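PDB 5EC0: Alp7A from Bacillus subtilis, which binds ADP as a plasmid-encoded bacterial actin-like protein and probably forms the cytoskeletal filaments that segregate its plasmid. Local coordinates for residues A[150-155]-A[170-175]. Numbering follows the deposited sequence.
Sequences KFLGTH and IKVEDA
Gly153 and His155 pair with Val172 and Ile170 in an antiparallel beta hairpin, where strand 153-159 begins beside strand 166-179 in the actin-like fold, away from the nucleotide pocket. Two hydrogen-bonded pairs flank the non-hydrogen-bonded pair of Thr154 and Lys171. Val172 N gives Gly153 O a straight bond of 2.8 Å, while Gly153 N returns one to Val172 O. Gly153 has a positive phi of 96°, and at its backbone angles a CB would jam against the preceding carbonyl oxygen. Two residues on, Ile170 N reaches His155 O at 2.7 Å, and His155 N bonds to Ile170 O.

His155, Val172 and Ile170 point to one face of the sheet, where helix 95-112 packs: Leu102 touches both His155 and Ile170, and Tyr98 meets the His155 ring edge-to-face. On the other face Thr154 and Lys171 run alongside each other in the same direction, with Thr154 OG1 3.5 Å from Lys171 CG. The lysine chain runs on extended, and its NZ forms a salt bridge with Glu119 at the start of strand 119-129, the neighbour of strand 166-179.

Ahead of the strand, Leu152 has CG anti to its backbone N (chi1 -163°), and CD1 comes down onto the backbone of 172-175, 3.3 Å from Glu173 O and 4.2 Å from Ala175 CB. The residues leading into the strand are also tied within 150-155. Phe151 O lies against Val172, 3.3 Å from its CB, and also accepts a hydrogen bond from the imidazole: His155 NE2 to Phe151 O is 2.6 Å and nearly straight at 176°, with the oxygen in the ring plane but NE2 well above the carbonyl plane.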
loop_
_atom_site.group_PDB
_atom_site.type_symbol
_atom_site.label_atom_id
_atom_site.label_comp_id
_atom_site.label_asym_id
_atom_site.label_seq_id
_atom_site.Cartn_x
_atom_site.Cartn_y
_atom_site.Cartn_z
ATOM N N LYS A 150 -14.321 1.142 -12.235
ATOM C CA LYS A 150 -14.961 0.516 -11.092
ATOM C C LYS A 150 -15.342 1.560 -10.049
ATOM O O LYS A 150 -16.237 1.352 -9.235
ATOM C CB LYS A 150 -14.034 -0.531 -10.472
ATOM C CG LYS A 150 -14.695 -1.853 -10.180
ATOM C CD LYS A 150 -13.826 -2.696 -9.270
ATOM C CE LYS A 150 -14.653 -3.748 -8.537
ATOM N NZ LYS A 150 -13.874 -4.273 -7.390
ATOM N N PHE A 151 -14.656 2.691 -10.079
ATOM C CA PHE A 151 -14.824 3.679 -9.032
ATOM C C PHE A 151 -15.528 4.936 -9.541
ATOM O O PHE A 151 -16.242 5.587 -8.775
ATOM C CB PHE A 151 -13.468 3.991 -8.408
ATOM C CG PHE A 151 -12.856 2.806 -7.730
ATOM C CD1 PHE A 151 -12.016 1.944 -8.432
ATOM C CD2 PHE A 151 -13.172 2.509 -6.407
ATOM C CE1 PHE A 151 -11.476 0.832 -7.822
ATOM C CE2 PHE A 151 -12.648 1.394 -5.791
ATOM C CZ PHE A 151 -11.794 0.548 -6.500
ATOM N N LEU A 152 -15.348 5.246 -10.828
ATOM C CA LEU A 152 -16.063 6.348 -11.485
ATOM C C LEU A 152 -17.584 6.271 -11.276
ATOM O O LEU A 152 -18.178 5.185 -11.284
ATOM C CB LEU A 152 -15.758 6.357 -12.995
ATOM C CG LEU A 152 -16.078 7.634 -13.771
ATOM C CD1 LEU A 152 -15.282 8.795 -13.182
ATOM C CD2 LEU A 152 -15.773 7.485 -15.270
ATOM N N GLY A 153 -18.215 7.429 -11.096
ATOM C CA GLY A 153 -19.663 7.486 -10.974
ATOM C C GLY A 153 -20.205 7.501 -9.549
ATOM O O GLY A 153 -19.488 7.800 -8.575
ATOM N N THR A 154 -21.483 7.150 -9.445
ATOM C CA THR A 154 -22.263 7.273 -8.226
ATOM C C THR A 154 -22.419 5.933 -7.500
ATOM O O THR A 154 -22.808 4.933 -8.101
ATOM C CB THR A 154 -23.655 7.829 -8.548
ATOM O OG1 THR A 154 -23.514 9.072 -9.242
ATOM C CG2 THR A 154 -24.479 8.027 -7.264
ATOM N N HIS A 155 -22.108 5.925 -6.214
ATOM C CA HIS A 155 -22.255 4.727 -5.395
ATOM C C HIS A 155 -22.972 5.047 -4.105
ATOM O O HIS A 155 -22.958 6.187 -3.648
ATOM C CB HIS A 155 -20.895 4.120 -5.071
ATOM C CG HIS A 155 -19.945 4.137 -6.229
ATOM N ND1 HIS A 155 -20.037 3.247 -7.275
ATOM C CD2 HIS A 155 -18.886 4.931 -6.494
ATOM C CE1 HIS A 155 -19.071 3.497 -8.144
ATOM N NE2 HIS A 155 -18.356 4.512 -7.690
ATOM N N ILE A 170 -21.928 8.525 -2.737
ATOM C CA ILE A 170 -20.565 8.925 -3.090
ATOM C C ILE A 170 -20.430 9.064 -4.611
ATOM O O ILE A 170 -20.613 8.090 -5.348
ATOM C CB ILE A 170 -19.511 7.900 -2.561
ATOM C CG1 ILE A 170 -19.556 7.828 -1.033
ATOM C CG2 ILE A 170 -18.117 8.243 -3.027
ATOM C CD1 ILE A 170 -18.959 6.539 -0.469
ATOM N N LYS A 171 -20.107 10.276 -5.065
ATOM C CA LYS A 171 -19.985 10.573 -6.492
ATOM C C LYS A 171 -18.554 10.860 -6.890
ATOM O O LYS A 171 -17.959 11.853 -6.462
ATOM C CB LYS A 171 -20.869 11.757 -6.887
ATOM C CG LYS A 171 -22.367 11.427 -6.855
ATOM C CD LYS A 171 -23.213 12.689 -6.867
ATOM C CE LYS A 171 -24.686 12.362 -6.978
ATOM N NZ LYS A 171 -25.527 13.572 -6.765
ATOM N N VAL A 172 -18.004 9.977 -7.714
ATOM C CA VAL A 172 -16.628 10.128 -8.183
ATOM C C VAL A 172 -16.654 10.719 -9.577
ATOM O O VAL A 172 -17.087 10.059 -10.525
ATOM C CB VAL A 172 -15.887 8.784 -8.184
ATOM C CG1 VAL A 172 -14.511 8.926 -8.873
ATOM C CG2 VAL A 172 -15.762 8.256 -6.745
ATOM N N GLU A 173 -16.221 11.973 -9.683
ATOM C CA GLU A 173 -16.313 12.731 -10.925
ATOM C C GLU A 173 -15.319 12.246 -11.975
ATOM O O GLU A 173 -15.662 12.098 -13.144
ATOM C CB GLU A 173 -16.089 14.220 -10.655
ATOM C CG GLU A 173 -17.015 14.812 -9.583
ATOM C CD GLU A 173 -16.913 16.328 -9.487
ATOM O OE1 GLU A 173 -16.003 16.917 -10.120
ATOM O OE2 GLU A 173 -17.752 16.932 -8.787
ATOM N N ASP A 174 -14.083 12.012 -11.548
ATOM C CA ASP A 174 -13.024 11.578 -12.445
ATOM C C ASP A 174 -12.149 10.548 -11.743
ATOM O O ASP A 174 -11.879 10.673 -10.552
ATOM C CB ASP A 174 -12.190 12.775 -12.897
ATOM C CG ASP A 174 -11.316 12.460 -14.079
ATOM O OD1 ASP A 174 -11.598 11.454 -14.771
ATOM O OD2 ASP A 174 -10.354 13.223 -14.320
ATOM N N ALA A 175 -11.694 9.536 -12.478
ATOM C CA ALA A 175 -10.899 8.477 -11.871
ATOM C C ALA A 175 -9.764 8.012 -12.794
ATOM O O ALA A 175 -9.900 8.049 -14.004
ATOM C CB ALA A 175 -11.798 7.299 -11.491
#